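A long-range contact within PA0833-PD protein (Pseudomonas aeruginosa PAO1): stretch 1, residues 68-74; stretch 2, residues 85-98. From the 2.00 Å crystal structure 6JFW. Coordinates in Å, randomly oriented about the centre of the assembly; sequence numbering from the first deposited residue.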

# COMPACT_ATOMS: atom_id res chain seq x y z
N GLU A 68 -1.45 8.42 -1.87
CA GLU A 68 -0.25 8.11 -2.63
C GLU A 68 0.05 6.63 -2.45
O GLU A 68 0.31 6.18 -1.34
N ILE A 69 0.01 5.88 -3.55
CA ILE A 69 0.24 4.44 -3.53
C ILE A 69 1.62 4.18 -4.11
O ILE A 69 1.91 4.56 -5.25
N VAL A 70 2.47 3.54 -3.32
CA VAL A 70 3.88 3.36 -3.67
C VAL A 70 4.22 1.89 -3.55
O VAL A 70 4.02 1.28 -2.49
N GLY A 71 4.75 1.31 -4.63
CA GLY A 71 5.19 -0.07 -4.63
C GLY A 71 6.68 -0.18 -4.37
O GLY A 71 7.46 0.69 -4.76
N TYR A 72 7.07 -1.25 -3.68
CA TYR A 72 8.47 -1.49 -3.35
C TYR A 72 8.81 -2.95 -3.61
O TYR A 72 7.95 -3.83 -3.61
N THR A 73 10.10 -3.20 -3.81
CA THR A 73 10.64 -4.55 -3.92
C THR A 73 11.88 -4.67 -3.05
O THR A 73 12.34 -3.71 -2.44
N ASP A 74 12.40 -5.90 -2.99
CA ASP A 74 13.72 -6.15 -2.45
C ASP A 74 14.76 -5.78 -3.51
O ASP A 74 14.42 -5.26 -4.57
N LEU A 85 8.27 -4.02 -11.82
CA LEU A 85 7.44 -4.91 -11.01
C LEU A 85 6.71 -4.14 -9.91
O LEU A 85 5.53 -4.39 -9.65
N SER A 86 7.40 -3.21 -9.26
CA SER A 86 6.77 -2.44 -8.18
C SER A 86 5.70 -1.50 -8.73
O SER A 86 4.66 -1.31 -8.09
N GLN A 87 5.95 -0.90 -9.89
CA GLN A 87 4.92 -0.09 -10.55
C GLN A 87 3.68 -0.92 -10.85
O GLN A 87 2.55 -0.45 -10.66
N ARG A 88 3.86 -2.16 -11.32
CA ARG A 88 2.73 -3.03 -11.62
C ARG A 88 1.87 -3.27 -10.39
O ARG A 88 0.64 -3.31 -10.48
N ARG A 89 2.51 -3.47 -9.24
CA ARG A 89 1.76 -3.81 -8.03
C ARG A 89 1.00 -2.60 -7.50
O ARG A 89 -0.14 -2.73 -7.04
N ALA A 90 1.60 -1.41 -7.58
CA ALA A 90 0.90 -0.19 -7.18
C ALA A 90 -0.27 0.09 -8.12
O ALA A 90 -1.32 0.57 -7.68
N GLN A 91 -0.10 -0.20 -9.41
CA GLN A 91 -1.19 -0.05 -10.38
C GLN A 91 -2.39 -0.89 -10.00
O GLN A 91 -3.54 -0.42 -10.04
N SER A 92 -2.15 -2.15 -9.63
CA SER A 92 -3.25 -3.06 -9.34
C SER A 92 -4.06 -2.59 -8.14
O SER A 92 -5.30 -2.63 -8.16
N VAL A 93 -3.38 -2.16 -7.08
CA VAL A 93 -4.07 -1.67 -5.89
C VAL A 93 -4.89 -0.43 -6.22
O VAL A 93 -6.05 -0.31 -5.84
N ALA A 94 -4.28 0.50 -6.96
CA ALA A 94 -4.99 1.72 -7.35
C ALA A 94 -6.19 1.41 -8.24
O ALA A 94 -7.26 2.00 -8.08
N GLY A 95 -6.01 0.49 -9.20
CA GLY A 95 -7.12 0.12 -10.06
C GLY A 95 -8.27 -0.49 -9.29
O GLY A 95 -9.44 -0.22 -9.58
N TYR A 96 -7.96 -1.31 -8.28
CA TYR A 96 -9.01 -1.90 -7.45
C TYR A 96 -9.75 -0.82 -6.68
O TYR A 96 -10.99 -0.78 -6.66
N LEU A 97 -9.01 0.08 -6.02
CA LEU A 97 -9.63 1.13 -5.22
C LEU A 97 -10.54 2.01 -6.07
O LEU A 97 -11.62 2.42 -5.63
N THR A 98 -10.12 2.32 -7.30
CA THR A 98 -10.95 3.14 -8.18
C THR A 98 -12.19 2.38 -8.63
O THR A 98 -13.27 2.97 -8.76

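The strand that includes residues 68-72 lies across the helix of residues 85-98 with the axes 6.5 Å apart at closest approach and an angle of 143° between their N-to-C directions, so the two run roughly antiparallel. No hydrogen bond joins them directly; the 370 Å² they bury together rests on packing.

Alternation along this stretch sets which side chains face the helix; Tyr 72 still meets it through its backbone, with Tyr 72 N 3.8 Å from Ser 86 CB. The CA-to-CB bond of Ile 69 points toward the helix, those of Val 70 and Tyr 72 point away, and Thr 73 points toward it again. Ile 69 gives up the largest area, 95 Å². The chi1 of -58° (m) and chi2 of 162° (t) extend Ile 69 CD1 along the helix to 3.6 Å from Ala 94 CB and 4.0 Å from Leu 97 CD1, while Ile 69 CG2 sits 4.0 Å from Ala 90 CB and 4.3 Å from Val 93 CG1. Leu 97 (m, t) and Val 93 (chi1 t) thus complete an apolar pocket whose other members are two alanines.

Gly 71 marks the tightest passage, with Gly 71 CA 4.6 Å from Ser 86 CA. An ideal CB on Gly 71 would lie 2.2 Å from Ser 86 O, a clash, so the close approach depends on a bare backbone here. Small helix residues fill the space: Ala 90 CB is 3.8 Å from Gly 71 N, and Ser 86 CB is 3.6 Å from Gly 71 O. Ser 86 adopts p (66°), and its OG bonds to a residue just outside the stretch. Ser 86 CB also meets Thr 73 CG2 at 3.9 Å; Thr 73, likewise p (61°), directs Thr 73 OG1 to Asp 74 O at 3.0 Å.

One water provides a polar link, donating to Tyr 72 O at 2.7 Å and accepting a weak bond from Arg 89 NH1 at 2.9 Å. The long m, t, t arm of Arg 89 carries its guanidinium to that water.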

# COMPACT_ATOMS: atom_id res chain seq x y z
CB GLU A 68 0.93 8.96 -2.16
CG GLU A 68 2.04 9.09 -3.18
CD GLU A 68 3.42 9.12 -2.57
OE1 GLU A 68 3.54 8.98 -1.34
OE2 GLU A 68 4.40 9.29 -3.33
CB ILE A 69 -0.85 3.69 -4.31
CG1 ILE A 69 -2.22 4.01 -3.71
CG2 ILE A 69 -0.59 2.19 -4.27
CD1 ILE A 69 -3.38 3.69 -4.62
CB VAL A 70 4.80 4.21 -2.77
CG1 VAL A 70 6.23 4.06 -3.20
CG2 VAL A 70 4.38 5.67 -2.80
CB TYR A 72 8.78 -1.18 -1.88
CG TYR A 72 8.62 0.27 -1.47
CD1 TYR A 72 7.40 0.74 -1.00
CD2 TYR A 72 9.70 1.15 -1.52
CE1 TYR A 72 7.25 2.05 -0.61
CE2 TYR A 72 9.55 2.46 -1.13
CZ TYR A 72 8.33 2.91 -0.68
OH TYR A 72 8.19 4.22 -0.29
CB THR A 73 11.00 -4.91 -5.37
OG1 THR A 73 12.01 -4.01 -5.85
CG2 THR A 73 9.79 -4.83 -6.28
CB ASP A 74 13.83 -7.61 -2.01
CG ASP A 74 13.61 -8.57 -3.16
OD1 ASP A 74 12.44 -8.85 -3.48
OD2 ASP A 74 14.60 -9.02 -3.75
CB LEU A 85 8.30 -6.01 -10.40
CG LEU A 85 8.87 -7.06 -11.36
CD1 LEU A 85 9.82 -7.99 -10.62
CD2 LEU A 85 7.74 -7.85 -12.00
CB SER A 86 7.83 -1.67 -7.40
OG SER A 86 8.43 -0.67 -8.21
CB GLN A 87 5.49 0.52 -11.82
CG GLN A 87 4.44 1.01 -12.81
CD GLN A 87 4.22 2.51 -12.77
OE1 GLN A 87 4.38 3.14 -11.73
NE2 GLN A 87 3.84 3.09 -13.90
CB ARG A 88 3.22 -4.37 -12.17
CG ARG A 88 3.89 -4.34 -13.53
CD ARG A 88 4.27 -5.76 -13.93
NE ARG A 88 5.41 -5.81 -14.83
CZ ARG A 88 5.96 -6.94 -15.27
NH1 ARG A 88 5.47 -8.11 -14.91
NH2 ARG A 88 7.01 -6.89 -16.09
CB ARG A 89 2.71 -4.40 -6.99
CG ARG A 89 3.10 -5.84 -7.31
CD ARG A 89 4.03 -6.49 -6.29
NE ARG A 89 3.92 -7.94 -6.36
CZ ARG A 89 4.39 -8.78 -5.44
NH1 ARG A 89 5.03 -8.32 -4.37
NH2 ARG A 89 4.23 -10.09 -5.59
CB ALA A 90 1.86 0.99 -7.15
CB GLN A 91 -0.69 -0.43 -11.78
CG GLN A 91 -1.80 -0.84 -12.76
CD GLN A 91 -2.05 -2.34 -12.81
OE1 GLN A 91 -1.12 -3.15 -12.71
NE2 GLN A 91 -3.31 -2.73 -12.98
CB SER A 92 -2.71 -4.47 -9.08
OG SER A 92 -2.17 -5.03 -10.27
CB VAL A 93 -3.05 -1.39 -4.76
CG1 VAL A 93 -3.73 -0.73 -3.58
CG2 VAL A 93 -2.37 -2.68 -4.34
CB ALA A 94 -4.04 2.68 -8.06
CB TYR A 96 -8.42 -2.93 -6.50
CG TYR A 96 -9.46 -3.74 -5.76
CD1 TYR A 96 -10.03 -3.27 -4.58
CD2 TYR A 96 -9.88 -4.97 -6.24
CE1 TYR A 96 -10.99 -4.00 -3.91
CE2 TYR A 96 -10.84 -5.71 -5.57
CZ TYR A 96 -11.39 -5.22 -4.40
OH TYR A 96 -12.34 -5.95 -3.74
CB LEU A 97 -8.56 1.96 -4.53
CG LEU A 97 -7.81 1.27 -3.39
CD1 LEU A 97 -6.62 2.10 -2.94
CD2 LEU A 97 -8.75 1.01 -2.22
CB THR A 98 -10.14 3.61 -9.39
OG1 THR A 98 -9.42 2.51 -9.95
CG2 THR A 98 -9.17 4.69 -8.98
O HOH W 1 7.01 -6.18 -4.53